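Local coordinates for protein beta-N-acetylhexosaminidase (Mycobacterium smegmatis, PDB 4YYF) that probably hydrolyses terminal non-reducing N-acetyl-D-hexosamine residues from N-acetyl-beta-D-hexosaminides, as a glycosyl hydrolase of family 3, at residues A[252-255]-A[256-260]; A[304-307]-A[308-312]; A[321-324]-A[325-328]. The protein carries 1 engineered substitution. One frame throughout, in Å; residues are numbered along the deposited sequence.

Contact 1 (A[252-255]-A[256-260]); sequences MQVP and GLTGS
The carbonyl oxygen of Val254 is gripped by backbone N-H groups from the far side of a tight reversal. Thr258 N reaches Val254 O at 2.8 Å, nearly straight and in the carbonyl plane, while Leu257 N comes to the same oxygen at 3.0 Å from above that plane; Gly259 N adds a weak third bond. The Leu257 bond closes a type II beta turn with Pro255 and Gly256 at its corners, the positive phi of Gly256 fitting the second corner. Thr258 grips both backbone polar atoms of Val254: besides the bond from its N to Val254 O, its OG1 accepts from Val254 N at 2.8 Å with an angle of 173°. Its hydroxyl sits between the backbone N and the carbonyl carbon (chi1 76°), where it can meet that N-H and also bond Asp261 O. Alongside, Val254 CG1 packs 3.6 Å from Leu257 CB, the two side chains pointing the same way, whereas the Thr258 side chain crosses that of Val254 at about a right angle, bringing its methyl CG2 4.0 Å from Val254 CB. Farther back, the extended Gln253 chain runs beside Ser260 O, with CG 3.7 Å from it; that oxygen is taken by Arg301. The whole turn belongs to the loop between strand 246-249 and helix 267-275 of the TIM barrel: Leu257 leans on Ala268, Val269 and Leu272 of that helix.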
loop_
_atom_site.group_PDB
_atom_site.type_symbol
_atom_site.label_atom_id
_atom_site.label_comp_id
_atom_site.label_asym_id
_atom_site.label_seq_id
_atom_site.Cartn_x
_atom_site.Cartn_y
_atom_site.Cartn_z
HETATM N N MSE A 252 4.735 -7.913 -9.965
HETATM C CA MSE A 252 4.846 -9.128 -10.782
HETATM C C MSE A 252 4.393 -8.846 -12.205
HETATM O O MSE A 252 3.525 -7.998 -12.427
HETATM C CB MSE A 252 3.962 -10.243 -10.225
HETATM C CG MSE A 252 4.107 -10.530 -8.739
HETATM SE SE MSE A 252 2.985 -9.400 -7.597
HETATM C CE MSE A 252 1.376 -9.353 -8.659
ATOM N N GLN A 253 4.977 -9.557 -13.165
ATOM C CA GLN A 253 4.464 -9.571 -14.529
ATOM C C GLN A 253 3.416 -10.679 -14.621
ATOM O O GLN A 253 3.652 -11.794 -14.147
ATOM C CB GLN A 253 5.600 -9.848 -15.516
ATOM C CG GLN A 253 6.682 -8.777 -15.493
ATOM C CD GLN A 253 7.994 -9.253 -16.077
ATOM O OE1 GLN A 253 8.061 -9.635 -17.242
ATOM N NE2 GLN A 253 9.049 -9.240 -15.258
ATOM N N VAL A 254 2.267 -10.374 -15.219
ATOM C CA VAL A 254 1.173 -11.346 -15.312
ATOM C C VAL A 254 0.866 -11.703 -16.766
ATOM O O VAL A 254 0.371 -10.857 -17.509
ATOM C CB VAL A 254 -0.126 -10.778 -14.674
ATOM C CG1 VAL A 254 -1.250 -11.825 -14.688
ATOM C CG2 VAL A 254 0.129 -10.253 -13.261
ATOM N N PRO A 255 1.141 -12.961 -17.176
ATOM C CA PRO A 255 0.810 -13.389 -18.545
ATOM C C PRO A 255 -0.692 -13.295 -18.790
ATOM O O PRO A 255 -1.471 -13.684 -17.920
ATOM C CB PRO A 255 1.257 -14.862 -18.583
ATOM C CG PRO A 255 2.230 -15.006 -17.431
ATOM C CD PRO A 255 1.726 -14.055 -16.380
ATOM N N GLY A 256 -1.090 -12.769 -19.948
ATOM C CA GLY A 256 -2.496 -12.586 -20.255
ATOM C C GLY A 256 -3.082 -11.331 -19.635
ATOM O O GLY A 256 -4.278 -11.072 -19.765
ATOM N N LEU A 257 -2.251 -10.545 -18.955
ATOM C CA LEU A 257 -2.727 -9.297 -18.353
ATOM C C LEU A 257 -1.772 -8.134 -18.609
ATOM O O LEU A 257 -2.156 -7.145 -19.226
ATOM C CB LEU A 257 -2.983 -9.452 -16.847
ATOM C CG LEU A 257 -3.489 -8.185 -16.134
ATOM C CD1 LEU A 257 -4.904 -7.826 -16.612
ATOM C CD2 LEU A 257 -3.456 -8.327 -14.607
ATOM N N THR A 258 -0.531 -8.259 -18.146
ATOM C CA THR A 258 0.413 -7.135 -18.178
ATOM C C THR A 258 1.560 -7.335 -19.150
ATOM O O THR A 258 2.377 -6.436 -19.333
ATOM C CB THR A 258 1.041 -6.872 -16.793
ATOM O OG1 THR A 258 2.035 -7.866 -16.521
ATOM C CG2 THR A 258 -0.005 -6.930 -15.727
ATOM N N GLY A 259 1.626 -8.510 -19.768
ATOM C CA GLY A 259 2.730 -8.828 -20.655
ATOM C C GLY A 259 4.043 -8.814 -19.892
ATOM O O GLY A 259 4.210 -9.542 -18.912
ATOM N N SER A 260 4.975 -7.969 -20.320
ATOM C CA SER A 260 6.271 -7.884 -19.654
ATOM C C SER A 260 6.361 -6.676 -18.719
ATOM O O SER A 260 7.426 -6.382 -18.170
ATOM C CB SER A 260 7.418 -7.888 -20.679
ATOM O OG SER A 260 7.320 -6.813 -21.594
#

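Contact 2 (A[304-307]-A[308-312]); sequences VADA and VLRAL
Asp306 and Arg310 meet one turn apart on helix 304-314, an i to i+4 salt bridge on a helix of the TIM-barrel domain. It is the inner nitrogen of the arginine that does the work: NE lies 3.0 Å from Asp306 OD1, on the syn side of that oxygen but 32° out of the carboxylate plane, and a weak second bond runs from NE to OD2. The carboxylate is not laid flat against the guanidinium; the two planes stand 66° apart, with the acid at the guanidinium edge. In Asp306, CG is anti to the backbone N (chi1 -179°), which carries the carboxylate toward the next turn. The extended Arg310 chain passes close to Asp306 O, and the Arg310 side chain also touches Tyr302.

Backbone bonds are those of a regular alpha-helix: Val308 N to Val304 O, Leu309 N to Ala305 O, Arg310 N to Asp306 O and Ala311 N to Ala307 O, at 2.9 to 3.0 Å.

Apolar contacts hold the helix to its neighbours: Val308 packs on Val330 and Leu309 on Ala337 of helix 327-340. Within the helix, Val304 CG1 stands 4.2 Å from Val308 CG2, a methyl that also rests 3.3 Å from Val304 O.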
loop_
_atom_site.group_PDB
_atom_site.type_symbol
_atom_site.label_atom_id
_atom_site.label_comp_id
_atom_site.label_asym_id
_atom_site.label_seq_id
_atom_site.Cartn_x
_atom_site.Cartn_y
_atom_site.Cartn_z
ATOM N N VAL A 304 13.270 6.363 -10.072
ATOM C CA VAL A 304 12.109 6.669 -9.234
ATOM C C VAL A 304 11.066 7.578 -9.903
ATOM O O VAL A 304 9.875 7.256 -9.918
ATOM C CB VAL A 304 12.512 7.273 -7.881
ATOM C CG1 VAL A 304 11.254 7.513 -7.037
ATOM C CG2 VAL A 304 13.457 6.352 -7.153
ATOM N N ALA A 305 11.508 8.692 -10.476
ATOM C CA ALA A 305 10.561 9.628 -11.086
ATOM C C ALA A 305 9.790 8.980 -12.252
ATOM O O ALA A 305 8.572 9.146 -12.374
ATOM C CB ALA A 305 11.270 10.901 -11.528
ATOM N N ASP A 306 10.495 8.235 -13.094
ATOM C CA ASP A 306 9.858 7.547 -14.210
ATOM C C ASP A 306 8.871 6.484 -13.717
ATOM O O ASP A 306 7.784 6.339 -14.272
ATOM C CB ASP A 306 10.931 6.937 -15.130
ATOM C CG ASP A 306 10.338 6.225 -16.348
ATOM O OD1 ASP A 306 9.182 6.515 -16.745
ATOM O OD2 ASP A 306 11.048 5.370 -16.917
ATOM N N ALA A 307 9.240 5.761 -12.659
ATOM C CA ALA A 307 8.389 4.707 -12.101
ATOM C C ALA A 307 7.115 5.280 -11.501
ATOM O O ALA A 307 6.021 4.715 -11.666
ATOM C CB ALA A 307 9.146 3.916 -11.043
ATOM N N VAL A 308 7.256 6.394 -10.791
ATOM C CA VAL A 308 6.091 7.067 -10.204
ATOM C C VAL A 308 5.156 7.559 -11.298
ATOM O O VAL A 308 3.939 7.348 -11.240
ATOM C CB VAL A 308 6.524 8.226 -9.295
ATOM C CG1 VAL A 308 5.325 9.104 -8.919
ATOM C CG2 VAL A 308 7.206 7.666 -8.051
ATOM N N LEU A 309 5.726 8.196 -12.314
ATOM C CA LEU A 309 4.940 8.633 -13.467
ATOM C C LEU A 309 4.177 7.471 -14.118
ATOM O O LEU A 309 2.972 7.568 -14.368
ATOM C CB LEU A 309 5.846 9.308 -14.502
ATOM C CG LEU A 309 5.142 9.720 -15.800
ATOM C CD1 LEU A 309 3.877 10.509 -15.488
ATOM C CD2 LEU A 309 6.056 10.528 -16.732
ATOM N N ARG A 310 4.880 6.380 -14.403
ATOM C CA ARG A 310 4.244 5.217 -15.013
ATOM C C ARG A 310 3.124 4.641 -14.144
ATOM O O ARG A 310 2.080 4.236 -14.657
ATOM C CB ARG A 310 5.288 4.144 -15.336
ATOM C CG ARG A 310 6.123 4.465 -16.574
ATOM C CD ARG A 310 7.388 3.636 -16.631
ATOM N NE ARG A 310 8.149 3.926 -17.850
ATOM C CZ ARG A 310 7.896 3.375 -19.034
ATOM N NH1 ARG A 310 6.913 2.492 -19.154
ATOM N NH2 ARG A 310 8.625 3.701 -20.097
ATOM N N ALA A 311 3.334 4.613 -12.831
ATOM C CA ALA A 311 2.311 4.100 -11.927
ATOM C C ALA A 311 1.048 4.957 -11.973
ATOM O O ALA A 311 -0.051 4.432 -12.111
ATOM C CB ALA A 311 2.837 3.992 -10.494
ATOM N N LEU A 312 1.206 6.273 -11.862
ATOM C CA LEU A 312 0.059 7.181 -11.870
ATOM C C LEU A 312 -0.619 7.200 -13.229
ATOM O O LEU A 312 -1.844 7.369 -13.304
ATOM C CB LEU A 312 0.470 8.605 -11.452
ATOM C CG LEU A 312 1.106 8.694 -10.068
ATOM C CD1 LEU A 312 1.529 10.142 -9.751
ATOM C CD2 LEU A 312 0.161 8.137 -8.996
#

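Contact 3 (A[321-324]-A[325-328]); sequences WITT and AEVP
Two donors from the 321-324 side converge on one oxygen of Glu326. The Thr323 hydroxyl donates to Glu326 OE1 from OG1 at 2.7 Å, on the syn side, and the indole N-H of Trp321 reaches the same OE1 from NE1 at 3.0 Å. Both come from the same face of the carboxylate, the indole from well above its plane, yet OE1 lies within 7° of the ring plane of Trp321 and so meets the indole at its edge. A bend at chi2 (81°) folds the Glu326 chain back to allow this, with Glu326 CB 3.8 Å from Trp321 NE1. Thr324 O accepts from Val327 N at 3.1 Å, the donor standing above the carbonyl plane; this closes a type I beta turn from Thr324 to Val327, leading from strand 319-321 of the barrel into helix 327-340. The hydroxyl of Thr324 is satisfied elsewhere, by Asp58 of helix 56-66. The backbone of Trp321 is held by Thr50 and Gly52 of the neighbouring parallel strand 49-52. Apolar packing adds to this: Val327 CG2 comes 3.8 Å from Trp321 CZ2, and Val327 itself lies against Val51, Val62 and His66.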
loop_
_atom_site.group_PDB
_atom_site.type_symbol
_atom_site.label_atom_id
_atom_site.label_comp_id
_atom_site.label_asym_id
_atom_site.label_seq_id
_atom_site.Cartn_x
_atom_site.Cartn_y
_atom_site.Cartn_z
ATOM N N TRP A 321 7.382 4.873 -2.250
ATOM C CA TRP A 321 8.784 4.433 -2.251
ATOM C C TRP A 321 9.426 4.809 -0.919
ATOM O O TRP A 321 8.790 5.464 -0.097
ATOM C CB TRP A 321 9.559 4.933 -3.482
ATOM C CG TRP A 321 10.028 6.376 -3.464
ATOM C CD1 TRP A 321 11.295 6.826 -3.180
ATOM C CD2 TRP A 321 9.253 7.542 -3.801
ATOM N NE1 TRP A 321 11.344 8.201 -3.305
ATOM C CE2 TRP A 321 10.110 8.660 -3.685
ATOM C CE3 TRP A 321 7.919 7.744 -4.179
ATOM C CZ2 TRP A 321 9.666 9.969 -3.925
ATOM C CZ3 TRP A 321 7.481 9.043 -4.422
ATOM C CH2 TRP A 321 8.353 10.137 -4.292
ATOM N N ILE A 322 10.654 4.368 -0.665
ATOM C CA ILE A 322 11.088 4.321 0.730
ATOM C C ILE A 322 12.083 5.383 1.187
ATOM O O ILE A 322 12.638 5.281 2.277
ATOM C CB ILE A 322 11.519 2.893 1.170
ATOM C CG1 ILE A 322 12.785 2.436 0.441
ATOM C CG2 ILE A 322 10.367 1.900 0.945
ATOM C CD1 ILE A 322 13.331 1.110 0.958
ATOM N N THR A 323 12.278 6.419 0.375
ATOM C CA THR A 323 13.162 7.527 0.735
ATOM C C THR A 323 12.536 8.872 0.356
ATOM O O THR A 323 11.680 8.933 -0.526
ATOM C CB THR A 323 14.523 7.396 0.031
ATOM O OG1 THR A 323 14.287 7.126 -1.356
ATOM C CG2 THR A 323 15.347 6.251 0.627
ATOM N N THR A 324 12.986 9.947 1.004
ATOM C CA THR A 324 12.460 11.288 0.750
ATOM C C THR A 324 13.296 12.099 -0.237
ATOM O O THR A 324 12.830 13.130 -0.736
ATOM C CB THR A 324 12.424 12.116 2.036
ATOM O OG1 THR A 324 13.757 12.210 2.550
ATOM C CG2 THR A 324 11.504 11.463 3.087
ATOM N N ALA A 325 14.536 11.675 -0.481
ATOM C CA ALA A 325 15.470 12.476 -1.293
ATOM C C ALA A 325 14.928 12.813 -2.682
ATOM O O ALA A 325 15.198 13.881 -3.225
ATOM C CB ALA A 325 16.817 11.773 -1.434
ATOM N N GLU A 326 14.172 11.891 -3.264
ATOM C CA GLU A 326 13.766 12.034 -4.660
ATOM C C GLU A 326 12.525 12.905 -4.844
ATOM O O GLU A 326 12.129 13.195 -5.974
ATOM C CB GLU A 326 13.517 10.653 -5.277
ATOM C CG GLU A 326 14.740 9.743 -5.308
ATOM C CD GLU A 326 15.011 9.038 -3.983
ATOM O OE1 GLU A 326 14.212 9.192 -3.025
ATOM O OE2 GLU A 326 16.035 8.325 -3.900
ATOM N N VAL A 327 11.907 13.318 -3.741
ATOM C CA VAL A 327 10.601 13.971 -3.823
ATOM C C VAL A 327 10.572 15.214 -4.740
ATOM O O VAL A 327 9.705 15.322 -5.600
ATOM C CB VAL A 327 10.033 14.305 -2.429
ATOM C CG1 VAL A 327 8.861 15.270 -2.550
ATOM C CG2 VAL A 327 9.609 13.012 -1.701
ATOM N N PRO A 328 11.526 16.142 -4.574
ATOM C CA PRO A 328 11.418 17.296 -5.487
ATOM C C PRO A 328 11.634 16.949 -6.969
ATOM O O PRO A 328 10.986 17.558 -7.816
ATOM C CB PRO A 328 12.504 18.265 -4.986
ATOM C CG PRO A 328 13.391 17.465 -4.079
ATOM C CD PRO A 328 12.564 16.329 -3.546
#

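How the contacts relate
Along the chain the three contacts come strictly in series, without nesting or crossing. Contact 1 closes a turn in the loop that follows strand 246-249, out at the edge of the barrel; after it come helix 267-275 and strand 287-289. Contact 2 is one stretch of helix 304-314, and contact 3 closes the turn that carries strand 319-321 into helix 327-340. Contact 1 stays apart, its nearest atoms about 9 Å from contact 2 and about 15 Å from contact 3. Contacts 2 and 3 touch: Val304 CG1 packs 3.7 Å from Trp321 CE2, and Val308 CG2 also reaches the indole, so the helix is tied to the strand end beside it.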